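Local coordinates for coat protein (Sulfolobus turreted icosahedral virus, PDB 2BBD) that serves as the major capsid protein of an icosahedral archaeal virus, probably with the double jelly-roll fold of its bacterial and eukaryotic viral relatives, at residues A172-L178 against Y316-L320; Y211-Y217 against A269-F275; D244-V248 against K277-G281. Numbering follows the deposited sequence.

How the interactions relate
Interactions 2 and 3 probably belong to one jelly roll, the second of two. They share strand 270-284, with centres about 12 Å apart. Interaction 2 pairs that strand with 210-219 in one sheet. Interaction 3 continues along the chain and reaches strand 243-249 of the facing four-stranded sheet. They touch where Ile273 CG2 meets Ile246 CD1 at 3.8 Å. Interaction 1 stands apart, its centre about 29 Å from that of interaction 2 and 30 Å from that of interaction 3. It joins the linker before strand 182-193 to helix 317-321, the last modelled, and both other contacts fall between its segments in sequence. An MPD, probably from crystallisation, lies about 4 Å from the Leu178 side chain.

Interaction 1: residues A172-L178 against Y316-L320; sequences ADGEMPL and YYDQL
Segment 172-178 is an irregular loop that curls round the side chain of Tyr316. Tyr316 is the N-cap residue of the helix that starts at Tyr317. Tyr316 CA lies 6.2 Å from Leu178 CA. With chi1 m, the Tyr316 ring points into the loop and its hydroxyl is doubly used. Tyr316 OH donates to Asp173 OD2 at 2.6 Å and accepts from Met176 N (selenomethionine) at 2.9 Å. Asp173, chi1 p, also takes Glu175 N on OD2 at 3.1 Å. This is an Asx turn, with Gly174 (60/10) as its middle residue. The loop belongs to the linker between helix 161-166 and strand 182-193, so the contact ties this linker to helix 317-321, the last modelled helix. Gln319, one helical turn on and chi1 m, accepts from Ala172 N on OE1 at 2.8 Å. At the other end of the loop, water 1 donates to Leu178 O at 2.9 Å and accepts from Tyr316 N at 3.1 Å. Pro177 O bonds to Thr180 OG1. Apolar contacts complete the site. Leu178, chi1 t and chi2 p, brings CD1 to 3.9 Å from Tyr316 CB, and its CG lies 4.0 Å from Leu320 CD2.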
loop_
_atom_site.group_PDB
_atom_site.type_symbol
_atom_site.label_atom_id
_atom_site.label_comp_id
_atom_site.label_asym_id
_atom_site.label_seq_id
_atom_site.Cartn_x
_atom_site.Cartn_y
_atom_site.Cartn_z
ATOM N N ALA A 172 -1.221 -4.385 -29.303
ATOM C CA ALA A 172 -1.696 -3.637 -30.462
ATOM C C ALA A 172 -1.038 -2.293 -30.725
ATOM O O ALA A 172 -0.760 -1.962 -31.876
ATOM C CB ALA A 172 -3.208 -3.451 -30.367
ATOM N N ASP A 173 -0.789 -1.513 -29.678
ATOM C CA ASP A 173 -0.188 -0.197 -29.865
ATOM C C ASP A 173 1.331 -0.191 -29.822
ATOM O O ASP A 173 1.952 0.869 -29.869
ATOM C CB ASP A 173 -0.743 0.797 -28.839
ATOM C CG ASP A 173 -0.407 0.422 -27.403
ATOM O OD1 ASP A 173 -0.813 1.182 -26.497
ATOM O OD2 ASP A 173 0.253 -0.614 -27.172
ATOM N N GLY A 174 1.923 -1.377 -29.731
ATOM C CA GLY A 174 3.372 -1.488 -29.697
ATOM C C GLY A 174 4.095 -0.784 -28.556
ATOM O O GLY A 174 5.319 -0.694 -28.566
ATOM N N GLU A 175 3.353 -0.294 -27.566
ATOM C CA GLU A 175 3.961 0.403 -26.434
ATOM C C GLU A 175 4.620 -0.506 -25.394
ATOM O O GLU A 175 5.734 -0.233 -24.949
ATOM C CB GLU A 175 2.923 1.294 -25.753
ATOM C CG GLU A 175 2.374 2.375 -26.672
ATOM C CD GLU A 175 1.497 3.387 -25.950
ATOM O OE1 GLU A 175 0.917 4.258 -26.639
ATOM O OE2 GLU A 175 1.388 3.323 -24.705
HETATM N N MSE A 176 3.944 -1.583 -25.010
HETATM C CA MSE A 176 4.491 -2.502 -24.013
HETATM C C MSE A 176 4.260 -3.955 -24.390
HETATM O O MSE A 176 3.498 -4.256 -25.306
HETATM C CB MSE A 176 3.828 -2.286 -22.650
HETATM C CG MSE A 176 3.781 -0.866 -22.139
HETATM SE SE MSE A 176 2.903 -0.873 -20.381
HETATM C CE MSE A 176 3.833 0.624 -19.559
ATOM N N PRO A 177 4.918 -4.883 -23.674
ATOM C CA PRO A 177 4.722 -6.299 -23.988
ATOM C C PRO A 177 3.243 -6.644 -23.814
ATOM O O PRO A 177 2.551 -6.056 -22.973
ATOM C CB PRO A 177 5.606 -7.006 -22.963
ATOM C CG PRO A 177 6.722 -6.033 -22.761
ATOM C CD PRO A 177 6.003 -4.704 -22.693
ATOM N N LEU A 178 2.762 -7.590 -24.619
ATOM C CA LEU A 178 1.371 -8.026 -24.564
ATOM C C LEU A 178 1.008 -8.585 -23.189
ATOM O O LEU A 178 -0.054 -8.277 -22.655
ATOM C CB LEU A 178 1.118 -9.105 -25.625
ATOM C CG LEU A 178 -0.305 -9.655 -25.753
ATOM C CD1 LEU A 178 -1.212 -8.587 -26.361
ATOM C CD2 LEU A 178 -0.293 -10.904 -26.640
ATOM N N TYR A 316 -3.585 -4.601 -22.205
ATOM C CA TYR A 316 -4.069 -5.248 -23.420
ATOM C C TYR A 316 -5.067 -6.347 -23.060
ATOM O O TYR A 316 -5.111 -7.401 -23.701
ATOM C CB TYR A 316 -2.890 -5.848 -24.194
ATOM C CG TYR A 316 -1.809 -4.835 -24.485
ATOM C CD1 TYR A 316 -0.539 -4.955 -23.916
ATOM C CD2 TYR A 316 -2.071 -3.724 -25.284
ATOM C CE1 TYR A 316 0.441 -3.986 -24.134
ATOM C CE2 TYR A 316 -1.099 -2.752 -25.506
ATOM C CZ TYR A 316 0.152 -2.889 -24.927
ATOM O OH TYR A 316 1.101 -1.915 -25.136
ATOM N N TYR A 317 -5.856 -6.085 -22.020
ATOM C CA TYR A 317 -6.868 -7.012 -21.518
ATOM C C TYR A 317 -7.630 -7.723 -22.640
ATOM O O TYR A 317 -7.602 -8.946 -22.745
ATOM C CB TYR A 317 -7.862 -6.244 -20.643
ATOM C CG TYR A 317 -8.890 -7.115 -19.958
ATOM C CD1 TYR A 317 -8.588 -7.776 -18.768
ATOM C CD2 TYR A 317 -10.167 -7.278 -20.500
ATOM C CE1 TYR A 317 -9.532 -8.572 -18.130
ATOM C CE2 TYR A 317 -11.119 -8.076 -19.868
ATOM C CZ TYR A 317 -10.793 -8.718 -18.686
ATOM O OH TYR A 317 -11.722 -9.501 -18.050
ATOM N N ASP A 318 -8.310 -6.936 -23.466
ATOM C CA ASP A 318 -9.099 -7.454 -24.580
ATOM C C ASP A 318 -8.333 -8.435 -25.465
ATOM O O ASP A 318 -8.744 -9.588 -25.607
ATOM C CB ASP A 318 -9.639 -6.287 -25.410
ATOM C CG ASP A 318 -10.642 -5.454 -24.639
ATOM O OD1 ASP A 318 -10.921 -4.308 -25.044
ATOM O OD2 ASP A 318 -11.162 -5.956 -23.619
ATOM N N GLN A 319 -7.227 -7.989 -26.053
ATOM C CA GLN A 319 -6.422 -8.863 -26.898
ATOM C C GLN A 319 -6.192 -10.222 -26.237
ATOM O O GLN A 319 -6.407 -11.264 -26.860
ATOM C CB GLN A 319 -5.068 -8.215 -27.215
ATOM C CG GLN A 319 -5.144 -7.024 -28.155
ATOM C CD GLN A 319 -3.777 -6.609 -28.680
ATOM O OE1 GLN A 319 -2.936 -6.100 -27.938
ATOM N NE2 GLN A 319 -3.548 -6.834 -29.969
ATOM N N LEU A 320 -5.761 -10.211 -24.977
ATOM C CA LEU A 320 -5.504 -11.453 -24.253
ATOM C C LEU A 320 -6.750 -12.318 -24.123
ATOM O O LEU A 320 -6.658 -13.544 -24.026
ATOM C CB LEU A 320 -4.960 -11.153 -22.857
ATOM C CG LEU A 320 -3.523 -10.634 -22.774
ATOM C CD1 LEU A 320 -3.247 -10.144 -21.366
ATOM C CD2 LEU A 320 -2.548 -11.736 -23.159
HETATM O O HOH W 1 -1.782 -6.739 -20.882
#

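Interaction 2: residues Y211-Y217 against A269-F275; sequences YKRQLVY and ASAIIDF
Strands 211-217 and 270-274 run antiparallel, with axes 4.5 Å apart at closest approach and N-to-C directions at 165°. The register pairs Arg213 with Asp274, Gln214 with Ile273, Leu215 with Ile272, Val216 with Ala271 and Tyr217 with Ser270. Gln214-Ile273 and Val216-Ala271 are the hydrogen-bonded pairs. Gln214 N to Ile273 O is 2.9 Å, Ile273 N to Gln214 O 2.7 Å, Val216 N to Ala271 O 2.8 Å and Ala271 N to Val216 O 2.9 Å. Phe275 N donates a hydrogen bond to Lys212 O at 3.2 Å. Lys212 (-97/-56) and Arg213 form a classic bulge opposite Val310 of the neighbouring strand 303-313.

Arg213, Leu215 and Tyr217 share a face with Ser270, Ile272 and Asp274. Arg213 NE (chi1 p) makes a salt bridge to Asp274 OD2 (chi1 m) at 3.1 Å, and Leu215 CD1 meets Ile272 CG1 at 3.8 Å. On the other face Val216 CG2 lies 4.0 Å from Ile273 CD1. Past the strand, Phe275, chi1 m, sets CZ 3.6 Å from Gln214 CB and CE2 3.6 Å from Tyr211 CB. Asp274 OD1 bonds to Tyr261 OH, and Gln214 NE2 to Tyr233 OH.

The pair lies at one edge of the mixed sheet, in the half formed by 182-193, 303-313, 210-219 and 270-284, consistent with the second jelly roll. Helix 79-89 packs on Leu215 and Ile272, and helix 250-261 on Ala271 and Ile272.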
loop_
_atom_site.group_PDB
_atom_site.type_symbol
_atom_site.label_atom_id
_atom_site.label_comp_id
_atom_site.label_asym_id
_atom_site.label_seq_id
_atom_site.Cartn_x
_atom_site.Cartn_y
_atom_site.Cartn_z
ATOM N N TYR A 211 -9.200 -6.378 -8.708
ATOM C CA TYR A 211 -8.912 -6.293 -7.272
ATOM C C TYR A 211 -8.366 -7.584 -6.685
ATOM O O TYR A 211 -8.993 -8.640 -6.766
ATOM C CB TYR A 211 -10.179 -5.889 -6.512
ATOM C CG TYR A 211 -10.629 -4.477 -6.799
ATOM C CD1 TYR A 211 -10.376 -3.443 -5.897
ATOM C CD2 TYR A 211 -11.284 -4.163 -7.993
ATOM C CE1 TYR A 211 -10.762 -2.134 -6.176
ATOM C CE2 TYR A 211 -11.674 -2.856 -8.278
ATOM C CZ TYR A 211 -11.406 -1.851 -7.368
ATOM O OH TYR A 211 -11.767 -0.556 -7.664
ATOM N N LYS A 212 -7.186 -7.496 -6.088
ATOM C CA LYS A 212 -6.577 -8.666 -5.485
ATOM C C LYS A 212 -6.883 -8.665 -3.987
ATOM O O LYS A 212 -7.432 -9.628 -3.458
ATOM C CB LYS A 212 -5.066 -8.665 -5.733
ATOM C CG LYS A 212 -4.349 -9.846 -5.114
ATOM C CD LYS A 212 -2.860 -9.830 -5.448
ATOM C CE LYS A 212 -2.130 -10.955 -4.736
ATOM N NZ LYS A 212 -0.646 -10.842 -4.871
ATOM N N ARG A 213 -6.532 -7.587 -3.298
ATOM C CA ARG A 213 -6.816 -7.517 -1.874
ATOM C C ARG A 213 -7.036 -6.089 -1.411
ATOM O O ARG A 213 -6.542 -5.133 -2.021
ATOM C CB ARG A 213 -5.695 -8.170 -1.064
ATOM C CG ARG A 213 -4.363 -7.471 -1.147
ATOM C CD ARG A 213 -3.303 -8.300 -0.465
ATOM N NE ARG A 213 -3.284 -9.652 -1.014
ATOM C CZ ARG A 213 -2.210 -10.434 -1.037
ATOM N NH1 ARG A 213 -1.057 -10.001 -0.541
ATOM N NH2 ARG A 213 -2.286 -11.649 -1.569
ATOM N N GLN A 214 -7.802 -5.952 -0.336
ATOM C CA GLN A 214 -8.115 -4.648 0.210
ATOM C C GLN A 214 -7.714 -4.540 1.666
ATOM O O GLN A 214 -8.121 -5.364 2.496
ATOM C CB GLN A 214 -9.609 -4.387 0.082
ATOM C CG GLN A 214 -10.053 -3.019 0.559
ATOM C CD GLN A 214 -11.553 -2.932 0.710
ATOM O OE1 GLN A 214 -12.119 -1.844 0.865
ATOM N NE2 GLN A 214 -12.214 -4.086 0.677
ATOM N N LEU A 215 -6.903 -3.532 1.971
ATOM C CA LEU A 215 -6.482 -3.283 3.339
ATOM C C LEU A 215 -7.370 -2.174 3.862
ATOM O O LEU A 215 -7.468 -1.108 3.260
ATOM C CB LEU A 215 -5.023 -2.828 3.412
ATOM C CG LEU A 215 -4.665 -2.162 4.757
ATOM C CD1 LEU A 215 -4.886 -3.147 5.913
ATOM C CD2 LEU A 215 -3.214 -1.672 4.730
ATOM N N VAL A 216 -8.035 -2.435 4.977
ATOM C CA VAL A 216 -8.905 -1.441 5.566
ATOM C C VAL A 216 -8.497 -1.168 6.996
ATOM O O VAL A 216 -8.287 -2.098 7.772
ATOM C CB VAL A 216 -10.379 -1.904 5.595
ATOM C CG1 VAL A 216 -11.251 -0.804 6.217
ATOM C CG2 VAL A 216 -10.849 -2.263 4.187
ATOM N N TYR A 217 -8.365 0.108 7.335
ATOM C CA TYR A 217 -8.055 0.477 8.704
ATOM C C TYR A 217 -8.884 1.694 9.052
ATOM O O TYR A 217 -9.228 2.494 8.186
ATOM C CB TYR A 217 -6.560 0.728 8.932
ATOM C CG TYR A 217 -5.926 1.796 8.080
ATOM C CD1 TYR A 217 -5.526 1.524 6.775
ATOM C CD2 TYR A 217 -5.670 3.062 8.600
ATOM C CE1 TYR A 217 -4.873 2.485 6.006
ATOM C CE2 TYR A 217 -5.017 4.040 7.836
ATOM C CZ TYR A 217 -4.617 3.741 6.539
ATOM O OH TYR A 217 -3.954 4.685 5.779
ATOM N N ALA A 269 -8.072 -2.261 14.629
ATOM C CA ALA A 269 -8.834 -1.545 13.605
ATOM C C ALA A 269 -8.352 -1.728 12.179
ATOM O O ALA A 269 -8.703 -0.938 11.297
ATOM C CB ALA A 269 -8.885 -0.051 13.947
ATOM N N SER A 270 -7.568 -2.776 11.942
ATOM C CA SER A 270 -7.039 -3.038 10.608
ATOM C C SER A 270 -7.311 -4.472 10.168
ATOM O O SER A 270 -7.207 -5.398 10.968
ATOM C CB SER A 270 -5.526 -2.805 10.587
ATOM O OG SER A 270 -4.857 -3.769 11.390
ATOM N N ALA A 271 -7.646 -4.642 8.892
ATOM C CA ALA A 271 -7.896 -5.971 8.339
ATOM C C ALA A 271 -7.727 -5.998 6.819
ATOM O O ALA A 271 -7.879 -4.983 6.135
ATOM C CB ALA A 271 -9.306 -6.455 8.728
ATOM N N ILE A 272 -7.393 -7.173 6.295
ATOM C CA ILE A 272 -7.224 -7.344 4.863
ATOM C C ILE A 272 -8.252 -8.309 4.283
ATOM O O ILE A 272 -8.522 -9.369 4.852
ATOM C CB ILE A 272 -5.830 -7.878 4.525
ATOM C CG1 ILE A 272 -4.770 -6.806 4.837
ATOM C CG2 ILE A 272 -5.789 -8.299 3.064
ATOM C CD1 ILE A 272 -3.337 -7.282 4.691
ATOM N N ILE A 273 -8.823 -7.925 3.148
ATOM C CA ILE A 273 -9.794 -8.756 2.453
ATOM C C ILE A 273 -9.160 -9.325 1.199
ATOM O O ILE A 273 -8.957 -8.599 0.225
ATOM C CB ILE A 273 -11.044 -7.963 1.985
ATOM C CG1 ILE A 273 -11.846 -7.463 3.182
ATOM C CG2 ILE A 273 -11.897 -8.835 1.076
ATOM C CD1 ILE A 273 -11.273 -6.215 3.806
ATOM N N ASP A 274 -8.832 -10.611 1.221
ATOM C CA ASP A 274 -8.273 -11.249 0.037
ATOM C C ASP A 274 -9.468 -11.737 -0.764
ATOM O O ASP A 274 -10.084 -12.748 -0.432
ATOM C CB ASP A 274 -7.364 -12.419 0.417
ATOM C CG ASP A 274 -6.065 -11.963 1.057
ATOM O OD1 ASP A 274 -6.013 -11.827 2.293
ATOM O OD2 ASP A 274 -5.096 -11.724 0.313
ATOM N N PHE A 275 -9.795 -10.995 -1.816
ATOM C CA PHE A 275 -10.936 -11.304 -2.662
ATOM C C PHE A 275 -11.025 -12.728 -3.205
ATOM O O PHE A 275 -12.116 -13.294 -3.248
ATOM C CB PHE A 275 -11.009 -10.284 -3.799
ATOM C CG PHE A 275 -11.218 -8.868 -3.319
ATOM C CD1 PHE A 275 -12.418 -8.494 -2.722
ATOM C CD2 PHE A 275 -10.199 -7.920 -3.430
ATOM C CE1 PHE A 275 -12.608 -7.190 -2.235
ATOM C CE2 PHE A 275 -10.371 -6.621 -2.950
ATOM C CZ PHE A 275 -11.583 -6.254 -2.349
#

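Interaction 3: residues D244-V248 against K277-G281; sequences DKIKV and KYFNG
This contact bridges the two sheets of a jelly-roll sandwich, as expected for a viral capsid protein of this family. Segment 244-248 lies on the edge strand 243-249 of the four-stranded sheet. Segment 277-281 is an irregular part of strand 270-284, which ends the facing sheet. The chain turns a corner at Lys245 (-113/-24). Lys245 and Ile246 both face Leu235 in a classic beta bulge, and Ile246 to Val248 are extended. The closest CA pair is Ile246 and Tyr278, 6.8 Å apart, so side chains and a water span the gap.

Tyr278, chi1 m, is one centre of the contact. Ile246, chi1 m and chi2 t, extends toward it and lays its CD1 over one ring face. This CH-pi contact puts Ile246 CD1 3.8 Å from the centroid of the Tyr278 ring, 26° off the normal. The same CD1 is 3.5 Å from Tyr278 CG. Val248, chi1 t, adds a looser contact, CG2 to Tyr278 CE2 at 4.3 Å. The Tyr278 hydroxyl turns to helix 250-261, where it bonds to Glu256 OE1, and Leu253 of that helix also touches this side chain.

Lys245 and Phe279 form the other centre. Lys245 chi1, chi2 and chi3 are all m, which folds the Lys245 side chain over the Phe279 ring, also chi1 m. Lys245 CE sits over one face of that ring, 3.4 Å from Phe279 CE2.

The polar link runs through water 2, which accepts from Lys245 NZ at 2.6 Å and donates to Tyr278 O at 2.9 Å.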
loop_
_atom_site.group_PDB
_atom_site.type_symbol
_atom_site.label_atom_id
_atom_site.label_comp_id
_atom_site.label_asym_id
_atom_site.label_seq_id
_atom_site.Cartn_x
_atom_site.Cartn_y
_atom_site.Cartn_z
ATOM N N ASP A 244 -25.002 -10.007 -1.048
ATOM C CA ASP A 244 -23.768 -9.953 -0.273
ATOM C C ASP A 244 -22.815 -10.993 -0.830
ATOM O O ASP A 244 -23.235 -12.093 -1.172
ATOM C CB ASP A 244 -24.030 -10.293 1.198
ATOM C CG ASP A 244 -24.504 -9.099 2.012
ATOM O OD1 ASP A 244 -24.924 -9.306 3.174
ATOM O OD2 ASP A 244 -24.447 -7.957 1.508
ATOM N N LYS A 245 -21.539 -10.641 -0.929
ATOM C CA LYS A 245 -20.519 -11.570 -1.401
ATOM C C LYS A 245 -19.620 -11.855 -0.204
ATOM O O LYS A 245 -18.950 -12.890 -0.125
ATOM C CB LYS A 245 -19.708 -10.949 -2.539
ATOM C CG LYS A 245 -20.463 -10.866 -3.856
ATOM C CD LYS A 245 -20.876 -12.253 -4.349
ATOM C CE LYS A 245 -19.668 -13.154 -4.572
ATOM N NZ LYS A 245 -20.036 -14.472 -5.166
ATOM N N ILE A 246 -19.614 -10.912 0.730
ATOM C CA ILE A 246 -18.837 -11.042 1.948
ATOM C C ILE A 246 -19.592 -10.356 3.078
ATOM O O ILE A 246 -20.034 -9.213 2.946
ATOM C CB ILE A 246 -17.444 -10.387 1.831
ATOM C CG1 ILE A 246 -16.729 -10.866 0.569
ATOM C CG2 ILE A 246 -16.613 -10.748 3.060
ATOM C CD1 ILE A 246 -15.348 -10.261 0.375
ATOM N N LYS A 247 -19.751 -11.078 4.180
ATOM C CA LYS A 247 -20.434 -10.581 5.368
ATOM C C LYS A 247 -19.727 -11.299 6.508
ATOM O O LYS A 247 -19.976 -12.481 6.764
ATOM C CB LYS A 247 -21.911 -10.967 5.339
ATOM C CG LYS A 247 -22.717 -10.399 6.487
ATOM C CD LYS A 247 -22.920 -8.904 6.334
ATOM C CE LYS A 247 -23.729 -8.360 7.495
ATOM N NZ LYS A 247 -25.007 -9.105 7.664
ATOM N N VAL A 248 -18.832 -10.588 7.183
ATOM C CA VAL A 248 -18.048 -11.195 8.247
ATOM C C VAL A 248 -17.814 -10.230 9.390
ATOM O O VAL A 248 -17.933 -9.018 9.222
ATOM C CB VAL A 248 -16.665 -11.658 7.683
ATOM C CG1 VAL A 248 -15.762 -12.158 8.795
ATOM C CG2 VAL A 248 -16.869 -12.743 6.643
ATOM N N LYS A 277 -10.538 -15.284 -1.854
ATOM C CA LYS A 277 -11.079 -16.145 -0.810
ATOM C C LYS A 277 -12.605 -16.091 -0.795
ATOM O O LYS A 277 -13.251 -16.849 -0.074
ATOM C CB LYS A 277 -10.555 -15.723 0.568
ATOM C CG LYS A 277 -9.089 -16.021 0.826
ATOM C CD LYS A 277 -8.717 -15.579 2.229
ATOM C CE LYS A 277 -7.239 -15.766 2.529
ATOM N NZ LYS A 277 -6.822 -17.194 2.557
ATOM N N TYR A 278 -13.176 -15.188 -1.584
ATOM C CA TYR A 278 -14.624 -15.040 -1.638
ATOM C C TYR A 278 -15.154 -15.073 -3.065
ATOM O O TYR A 278 -16.360 -15.093 -3.294
ATOM C CB TYR A 278 -15.049 -13.740 -0.954
ATOM C CG TYR A 278 -14.646 -13.662 0.495
ATOM C CD1 TYR A 278 -13.363 -13.256 0.866
ATOM C CD2 TYR A 278 -15.543 -14.014 1.503
ATOM C CE1 TYR A 278 -12.988 -13.203 2.210
ATOM C CE2 TYR A 278 -15.177 -13.967 2.842
ATOM C CZ TYR A 278 -13.902 -13.564 3.189
ATOM O OH TYR A 278 -13.543 -13.542 4.512
ATOM N N PHE A 279 -14.241 -15.061 -4.026
ATOM C CA PHE A 279 -14.597 -15.126 -5.437
ATOM C C PHE A 279 -13.684 -16.192 -6.015
ATOM O O PHE A 279 -12.726 -16.599 -5.362
ATOM C CB PHE A 279 -14.321 -13.798 -6.148
ATOM C CG PHE A 279 -15.271 -12.695 -5.784
ATOM C CD1 PHE A 279 -15.066 -11.926 -4.646
ATOM C CD2 PHE A 279 -16.370 -12.416 -6.596
ATOM C CE1 PHE A 279 -15.936 -10.891 -4.320
ATOM C CE2 PHE A 279 -17.253 -11.384 -6.282
ATOM C CZ PHE A 279 -17.034 -10.618 -5.141
ATOM N N ASN A 280 -13.969 -16.662 -7.223
ATOM C CA ASN A 280 -13.099 -17.660 -7.823
ATOM C C ASN A 280 -12.010 -16.862 -8.527
ATOM O O ASN A 280 -12.164 -16.454 -9.679
ATOM C CB ASN A 280 -13.870 -18.533 -8.811
ATOM C CG ASN A 280 -13.021 -19.656 -9.371
ATOM O OD1 ASN A 280 -12.280 -19.467 -10.339
ATOM N ND2 ASN A 280 -13.106 -20.833 -8.751
ATOM N N GLY A 281 -10.913 -16.631 -7.811
ATOM C CA GLY A 281 -9.821 -15.840 -8.354
ATOM C C GLY A 281 -10.005 -14.415 -7.865
ATOM O O GLY A 281 -10.827 -14.173 -6.981
HETATM O O HOH W 2 -18.006 -16.111 -5.444
#